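Local coordinates for UDP-N-acetylglucosamine--peptide N-acetylglucosaminyltransferase stabilizing protein GtfB (Streptococcus gordonii, PDB 5E9T) that works as the substrate-binding partner of the glycosyltransferase GtfA, in a complex that attaches the first GlcNAc to the serine-rich adhesin GspB before its export, at residues A25-L37 and M41-E52. Residues are numbered along the deposited sequence; the frame is centred on the assembly and turned at random.
Sequences ACPTIVIEANGFL and MISPYTYFLGDE
Met41, a selenomethionine, runs its extended chain alongside Thr28 of the neighbouring parallel strand and crosses Val30 with its SE end. Met41 SE reaches Val30 CG2 at 3.8 Å, while CG runs beside the methyl of Thr28. In Thr28 a chi1 of -58° puts OG1 beside the backbone N and CG2 anti to it, which offers the methyl to Met41 and leaves the hydroxyl to bond Gln3; threonine thus serves an apolar and a polar neighbour at once. On the other face of the sheet Ile42 lies alongside Ile29, pointing the same way, with their CD1 methyls 3.5 Å apart. Isoleucine, branched at CB, suits an extended backbone. Between the faces, Ile42 N donates to Thr28 O (3.2 Å) and Val30 N to Ile42 O (2.9 Å, 167° at the hydrogen), so Ile42 is bonded at both amide and carbonyl. Next along the chain, Ser43 OG faces Val30 O at 2.7 Å and Glu32 O at 2.8 Å, but its one proton can serve either, not both; serine is short enough to meet backbone carbonyls where segment 25-37 leaves the extended conformation at Ile31. Leu37 returns over this point, resting CD1 against Ser43 CB at 3.9 Å. Tyr45 brings its ring edge to Ile31 O, CD2 at 3.2 Å. Strand 28-30 stands between 2-5 and the outermost 41-42, the edge of a parallel, probably Rossmann-like sheet, consistent with a glycosyltransferase-like fold. Helix 10-21 packs on the Thr28 and Met41 face; helix 176-186 meets Ile31, Pro44 and Tyr45, whose ring meets Tyr143 and OH bonds Glu154, both of the antiparallel sheet.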
ATOM      1  N   ALA B  25      33.843 -24.010 -37.667  1.00 56.78           N
ATOM      2  CA  ALA B  25      33.686 -22.704 -37.037  1.00 56.71           C
ATOM      3  C   ALA B  25      33.203 -21.739 -38.114  1.00 57.68           C
ATOM      4  O   ALA B  25      33.982 -21.207 -38.906  1.00 59.13           O
ATOM      5  CB  ALA B  25      35.005 -22.254 -36.415  1.00 56.60           C
ATOM      6  N   CYS B  26      31.928 -21.369 -37.966  1.00 55.33           N
ATOM      7  CA  CYS B  26      31.184 -20.398 -38.750  1.00 50.05           C
ATOM      8  C   CYS B  26      30.743 -19.350 -37.719  1.00 48.22           C
ATOM      9  O   CYS B  26      31.105 -19.464 -36.539  1.00 54.64           O
ATOM     10  CB  CYS B  26      29.949 -21.049 -39.400  1.00 52.83           C
ATOM     11  SG  CYS B  26      28.994 -22.109 -38.296  1.00 61.18           S
ATOM     12  N   PRO B  27      30.046 -18.289 -38.115  1.00 42.05           N
ATOM     13  CA  PRO B  27      29.367 -17.463 -37.116  1.00 43.05           C
ATOM     14  C   PRO B  27      28.115 -18.151 -36.594  1.00 46.44           C
ATOM     15  O   PRO B  27      27.444 -18.908 -37.301  1.00 47.36           O
ATOM     16  CB  PRO B  27      29.025 -16.180 -37.883  1.00 42.43           C
ATOM     17  CG  PRO B  27      28.959 -16.604 -39.296  1.00 44.68           C
ATOM     18  CD  PRO B  27      30.007 -17.667 -39.450  1.00 42.52           C
ATOM     19  N   THR B  28      27.812 -17.880 -35.329  1.00 45.87           N
ATOM     20  CA  THR B  28      26.702 -18.512 -34.632  1.00 46.68           C
ATOM     21  C   THR B  28      25.728 -17.443 -34.159  1.00 47.74           C
ATOM     22  O   THR B  28      26.139 -16.451 -33.548  1.00 56.71           O
ATOM     23  CB  THR B  28      27.208 -19.339 -33.449  1.00 46.89           C
ATOM     24  OG1 THR B  28      28.128 -20.329 -33.924  1.00 53.36           O
ATOM     25  CG2 THR B  28      26.056 -20.023 -32.743  1.00 39.33           C
ATOM     26  N   ILE B  29      24.444 -17.645 -34.444  1.00 40.19           N
ATOM     27  CA  ILE B  29      23.397 -16.690 -34.104  1.00 38.52           C
ATOM     28  C   ILE B  29      22.400 -17.380 -33.185  1.00 41.89           C
ATOM     29  O   ILE B  29      21.839 -18.424 -33.540  1.00 39.46           O
ATOM     30  CB  ILE B  29      22.685 -16.148 -35.354  1.00 34.75           C
ATOM     31  CG1 ILE B  29      23.668 -15.993 -36.515  1.00 37.77           C
ATOM     32  CG2 ILE B  29      22.002 -14.825 -35.048  1.00 30.90           C
ATOM     33  CD1 ILE B  29      24.582 -14.811 -36.380  1.00 34.35           C
ATOM     34  N   VAL B  30      22.179 -16.799 -32.011  1.00 40.95           N
ATOM     35  CA  VAL B  30      21.088 -17.202 -31.134  1.00 38.48           C
ATOM     36  C   VAL B  30      19.988 -16.160 -31.256  1.00 37.69           C
ATOM     37  O   VAL B  30      20.239 -14.963 -31.085  1.00 39.80           O
ATOM     38  CB  VAL B  30      21.557 -17.345 -29.678  1.00 38.44           C
ATOM     39  CG1 VAL B  30      20.562 -18.185 -28.888  1.00 43.53           C
ATOM     40  CG2 VAL B  30      22.944 -17.958 -29.631  1.00 39.83           C
ATOM     41  N   ILE B  31      18.774 -16.611 -31.576  1.00 36.64           N
ATOM     42  CA  ILE B  31      17.663 -15.677 -31.742  1.00 36.51           C
ATOM     43  C   ILE B  31      17.238 -15.112 -30.396  1.00 38.17           C
ATOM     44  O   ILE B  31      16.928 -13.921 -30.275  1.00 41.36           O
ATOM     45  CB  ILE B  31      16.490 -16.368 -32.454  1.00 33.49           C
ATOM     46  CG1 ILE B  31      16.934 -16.885 -33.820  1.00 31.24           C
ATOM     47  CG2 ILE B  31      15.310 -15.417 -32.580  1.00 34.36           C
ATOM     48  CD1 ILE B  31      15.972 -17.868 -34.424  1.00 35.39           C
ATOM     49  N   GLU B  32      17.230 -15.955 -29.366  1.00 35.73           N
ATOM     50  CA  GLU B  32      16.835 -15.542 -28.028  1.00 35.80           C
ATOM     51  C   GLU B  32      17.663 -14.347 -27.575  1.00 31.98           C
ATOM     52  O   GLU B  32      18.839 -14.206 -27.921  1.00 27.93           O
ATOM     53  CB  GLU B  32      17.001 -16.724 -27.065  1.00 43.16           C
ATOM     54  CG  GLU B  32      16.925 -16.402 -25.582  1.00 52.67           C
ATOM     55  CD  GLU B  32      17.593 -17.470 -24.732  1.00 58.56           C
ATOM     56  OE1 GLU B  32      18.692 -17.927 -25.113  1.00 65.55           O
ATOM     57  OE2 GLU B  32      17.022 -17.860 -23.689  1.00 52.33           O
ATOM     58  N   ALA B  33      17.041 -13.501 -26.756  1.00 27.12           N
ATOM     59  CA  ALA B  33      17.584 -12.231 -26.297  1.00 35.36           C
ATOM     60  C   ALA B  33      18.557 -12.413 -25.146  1.00 39.13           C
ATOM     61  O   ALA B  33      18.808 -11.464 -24.392  1.00 41.98           O
ATOM     62  CB  ALA B  33      16.453 -11.277 -25.900  1.00 42.65           C
ATOM     63  N   ASN B  34      19.033 -13.647 -24.975  1.00 36.63           N
ATOM     64  CA  ASN B  34      19.892 -14.037 -23.865  1.00 35.83           C
ATOM     65  C   ASN B  34      21.035 -13.054 -23.646  1.00 37.56           C
ATOM     66  O   ASN B  34      21.771 -12.711 -24.578  1.00 39.21           O
ATOM     67  CB  ASN B  34      20.453 -15.430 -24.155  1.00 31.45           C
ATOM     68  CG  ASN B  34      21.053 -16.085 -22.937  1.00 34.22           C
ATOM     69  OD1 ASN B  34      21.932 -15.527 -22.280  1.00 28.61           O
ATOM     70  ND2 ASN B  34      20.583 -17.288 -22.629  1.00 40.16           N
ATOM     71  N   GLY B  35      21.190 -12.632 -22.392  1.00 32.71           N
ATOM     72  CA  GLY B  35      22.185 -11.653 -22.017  1.00 32.05           C
ATOM     73  C   GLY B  35      23.530 -12.246 -21.658  1.00 36.00           C
ATOM     74  O   GLY B  35      24.534 -11.528 -21.650  1.00 41.34           O
ATOM     75  N   PHE B  36      23.583 -13.538 -21.345  1.00 33.46           N
ATOM     76  CA  PHE B  36      24.866 -14.193 -21.122  1.00 36.86           C
ATOM     77  C   PHE B  36      25.066 -15.165 -22.282  1.00 44.77           C
ATOM     78  O   PHE B  36      24.764 -16.353 -22.172  1.00 46.45           O
ATOM     79  CB  PHE B  36      24.869 -14.935 -19.776  1.00 37.24           C
ATOM     80  CG  PHE B  36      24.516 -14.076 -18.588  1.00 31.44           C
ATOM     81  CD1 PHE B  36      23.228 -13.599 -18.403  1.00 27.70           C
ATOM     82  CD2 PHE B  36      25.470 -13.794 -17.625  1.00 35.48           C
ATOM     83  CE1 PHE B  36      22.912 -12.821 -17.310  1.00 29.25           C
ATOM     84  CE2 PHE B  36      25.159 -13.022 -16.527  1.00 34.47           C
ATOM     85  CZ  PHE B  36      23.878 -12.534 -16.369  1.00 32.41           C
ATOM     86  N   LEU B  37      25.705 -14.715 -23.274  1.00 43.50           N
ATOM     87  CA  LEU B  37      26.094 -15.532 -24.416  1.00 41.17           C
ATOM     88  C   LEU B  37      27.593 -15.751 -24.415  1.00 47.69           C
ATOM     89  O   LEU B  37      28.350 -14.846 -24.034  1.00 55.97           O
ATOM     90  CB  LEU B  37      25.684 -14.923 -25.755  1.00 34.69           C
ATOM     91  CG  LEU B  37      24.210 -15.125 -26.118  1.00 28.42           C
ATOM     92  CD1 LEU B  37      23.875 -14.449 -27.435  1.00 26.88           C
ATOM     93  CD2 LEU B  37      23.833 -16.603 -26.166  1.00 22.82           C
HETATM   94  N   MSE B  41      29.190 -16.444 -29.707  1.00 48.94           N
HETATM   95  CA  MSE B  41      27.925 -16.205 -30.391  1.00 40.32           C
HETATM   96  C   MSE B  41      27.475 -14.744 -30.335  1.00 39.37           C
HETATM   97  O   MSE B  41      28.110 -13.910 -29.689  1.00 35.47           O
HETATM   98  CB  MSE B  41      26.853 -17.115 -29.784  1.00 31.66           C
HETATM   99  CG  MSE B  41      27.423 -18.463 -29.339  1.00 39.32           C
HETATM  100 SE   MSE B  41      26.151 -19.768 -28.640  1.00 43.55          SE
HETATM  101  CE  MSE B  41      27.400 -21.046 -27.874  1.00 67.46           C
ATOM    102  N   ILE B  42      26.375 -14.450 -31.026  1.00 35.72           N
ATOM    103  CA  ILE B  42      25.769 -13.124 -31.063  1.00 33.51           C
ATOM    104  C   ILE B  42      24.261 -13.304 -31.164  1.00 38.05           C
ATOM    105  O   ILE B  42      23.761 -14.393 -31.459  1.00 43.72           O
ATOM    106  CB  ILE B  42      26.278 -12.261 -32.239  1.00 34.77           C
ATOM    107  CG1 ILE B  42      26.196 -13.042 -33.549  1.00 38.07           C
ATOM    108  CG2 ILE B  42      27.690 -11.744 -31.982  1.00 34.13           C
ATOM    109  CD1 ILE B  42      26.293 -12.165 -34.767  1.00 40.40           C
ATOM    110  N   SER B  43      23.524 -12.221 -30.914  1.00 37.66           N
ATOM    111  CA  SER B  43      22.080 -12.219 -31.073  1.00 36.15           C
ATOM    112  C   SER B  43      21.651 -10.880 -31.654  1.00 31.61           C
ATOM    113  O   SER B  43      22.180  -9.836 -31.250  1.00 39.98           O
ATOM    114  CB  SER B  43      21.368 -12.449 -29.733  1.00 41.90           C
ATOM    115  OG  SER B  43      19.966 -12.547 -29.912  1.00 47.84           O
ATOM    116  N   PRO B  44      20.671 -10.870 -32.563  1.00 26.90           N
ATOM    117  CA  PRO B  44      20.247  -9.592 -33.157  1.00 27.83           C
ATOM    118  C   PRO B  44      19.702  -8.612 -32.136  1.00 38.50           C
ATOM    119  O   PRO B  44      19.767  -7.396 -32.356  1.00 40.94           O
ATOM    120  CB  PRO B  44      19.171 -10.016 -34.166  1.00 26.20           C
ATOM    121  CG  PRO B  44      18.674 -11.330 -33.659  1.00 27.41           C
ATOM    122  CD  PRO B  44      19.869 -12.003 -33.056  1.00 28.71           C
ATOM    123  N   TYR B  45      19.172  -9.108 -31.016  1.00 44.24           N
ATOM    124  CA  TYR B  45      18.641  -8.216 -29.993  1.00 39.53           C
ATOM    125  C   TYR B  45      19.760  -7.525 -29.223  1.00 39.86           C
ATOM    126  O   TYR B  45      19.673  -6.324 -28.934  1.00 38.04           O
ATOM    127  CB  TYR B  45      17.729  -8.998 -29.052  1.00 29.16           C
ATOM    128  CG  TYR B  45      16.457  -9.456 -29.717  1.00 31.65           C
ATOM    129  CD1 TYR B  45      15.404  -8.573 -29.910  1.00 35.72           C
ATOM    130  CD2 TYR B  45      16.309 -10.762 -30.166  1.00 34.01           C
ATOM    131  CE1 TYR B  45      14.239  -8.976 -30.523  1.00 34.68           C
ATOM    132  CE2 TYR B  45      15.142 -11.177 -30.781  1.00 35.84           C
ATOM    133  CZ  TYR B  45      14.110 -10.276 -30.956  1.00 34.86           C
ATOM    134  OH  TYR B  45      12.940 -10.665 -31.565  1.00 36.09           O
ATOM    135  N   THR B  46      20.821  -8.260 -28.889  1.00 34.35           N
ATOM    136  CA  THR B  46      21.923  -7.726 -28.101  1.00 30.63           C
ATOM    137  C   THR B  46      23.040  -7.130 -28.948  1.00 34.99           C
ATOM    138  O   THR B  46      23.924  -6.465 -28.397  1.00 42.48           O
ATOM    139  CB  THR B  46      22.513  -8.828 -27.216  1.00 37.57           C
ATOM    140  OG1 THR B  46      22.971  -9.902 -28.043  1.00 47.75           O
ATOM    141  CG2 THR B  46      21.465  -9.361 -26.259  1.00 37.11           C
ATOM    142  N   TYR B  47      23.003  -7.325 -30.268  1.00 38.30           N
ATOM    143  CA  TYR B  47      24.165  -7.042 -31.107  1.00 38.05           C
ATOM    144  C   TYR B  47      24.402  -5.544 -31.265  1.00 35.25           C
ATOM    145  O   TYR B  47      25.554  -5.094 -31.301  1.00 29.73           O
ATOM    146  CB  TYR B  47      23.977  -7.711 -32.470  1.00 36.51           C
ATOM    147  CG  TYR B  47      25.113  -7.542 -33.454  1.00 37.72           C
ATOM    148  CD1 TYR B  47      26.260  -8.321 -33.363  1.00 39.08           C
ATOM    149  CD2 TYR B  47      25.022  -6.629 -34.496  1.00 36.05           C
ATOM    150  CE1 TYR B  47      27.290  -8.179 -34.268  1.00 40.02           C
ATOM    151  CE2 TYR B  47      26.045  -6.483 -35.406  1.00 37.58           C
ATOM    152  CZ  TYR B  47      27.178  -7.259 -35.288  1.00 42.17           C
ATOM    153  OH  TYR B  47      28.201  -7.111 -36.197  1.00 50.29           O
ATOM    154  N   PHE B  48      23.335  -4.757 -31.363  1.00 33.23           N
ATOM    155  CA  PHE B  48      23.444  -3.340 -31.688  1.00 31.52           C
ATOM    156  C   PHE B  48      23.475  -2.432 -30.465  1.00 34.21           C
ATOM    157  O   PHE B  48      23.488  -1.207 -30.626  1.00 36.76           O
ATOM    158  CB  PHE B  48      22.283  -2.921 -32.591  1.00 32.74           C
ATOM    159  CG  PHE B  48      22.226  -3.664 -33.892  1.00 34.88           C
ATOM    160  CD1 PHE B  48      23.187  -3.456 -34.867  1.00 33.47           C
ATOM    161  CD2 PHE B  48      21.203  -4.563 -34.147  1.00 35.48           C
ATOM    162  CE1 PHE B  48      23.134  -4.136 -36.068  1.00 32.13           C
ATOM    163  CE2 PHE B  48      21.142  -5.245 -35.346  1.00 31.05           C
ATOM    164  CZ  PHE B  48      22.110  -5.033 -36.308  1.00 31.19           C
ATOM    165  N   LEU B  49      23.488  -2.990 -29.256  1.00 34.08           N
ATOM    166  CA  LEU B  49      23.276  -2.182 -28.062  1.00 34.07           C
ATOM    167  C   LEU B  49      24.530  -1.457 -27.585  1.00 39.92           C
ATOM    168  O   LEU B  49      24.419  -0.531 -26.774  1.00 41.96           O
ATOM    169  CB  LEU B  49      22.710  -3.062 -26.949  1.00 26.66           C
ATOM    170  CG  LEU B  49      21.428  -3.766 -27.399  1.00 23.03           C
ATOM    171  CD1 LEU B  49      20.881  -4.680 -26.315  1.00 23.26           C
ATOM    172  CD2 LEU B  49      20.385  -2.739 -27.824  1.00 22.48           C
ATOM    173  N   GLY B  50      25.711  -1.841 -28.060  1.00 40.69           N
ATOM    174  CA  GLY B  50      26.925  -1.137 -27.707  1.00 40.38           C
ATOM    175  C   GLY B  50      27.695  -1.704 -26.537  1.00 43.16           C
ATOM    176  O   GLY B  50      28.661  -1.072 -26.091  1.00 39.71           O
ATOM    177  N   ASP B  51      27.301  -2.866 -26.023  1.00 45.97           N
ATOM    178  CA  ASP B  51      28.047  -3.492 -24.941  1.00 48.90           C
ATOM    179  C   ASP B  51      29.444  -3.880 -25.413  1.00 52.53           C
ATOM    180  O   ASP B  51      29.653  -4.253 -26.570  1.00 54.37           O
ATOM    181  CB  ASP B  51      27.307  -4.726 -24.426  1.00 51.94           C
ATOM    182  CG  ASP B  51      26.002  -4.380 -23.734  1.00 51.71           C
ATOM    183  OD1 ASP B  51      25.995  -3.446 -22.905  1.00 50.59           O
ATOM    184  OD2 ASP B  51      24.982  -5.044 -24.020  1.00 53.59           O
ATOM    185  N   GLU B  52      30.407  -3.778 -24.498  1.00 60.30           N
ATOM    186  CA  GLU B  52      31.786  -4.155 -24.782  1.00 64.29           C
ATOM    187  C   GLU B  52      31.920  -5.674 -24.760  1.00 60.82           C
ATOM    188  O   GLU B  52      31.494  -6.330 -23.804  1.00 56.41           O
ATOM    189  CB  GLU B  52      32.728  -3.515 -23.763  1.00 72.70           C
ATOM    190  CG  GLU B  52      34.199  -3.780 -24.003  1.00 95.06           C
ATOM    191  CD  GLU B  52      35.035  -3.463 -22.769  1.00108.77           C
ATOM    192  OE1 GLU B  52      34.462  -3.392 -21.672  1.00110.03           O
ATOM    193  OE2 GLU B  52      36.253  -3.279 -22.897  1.00112.00           O
TER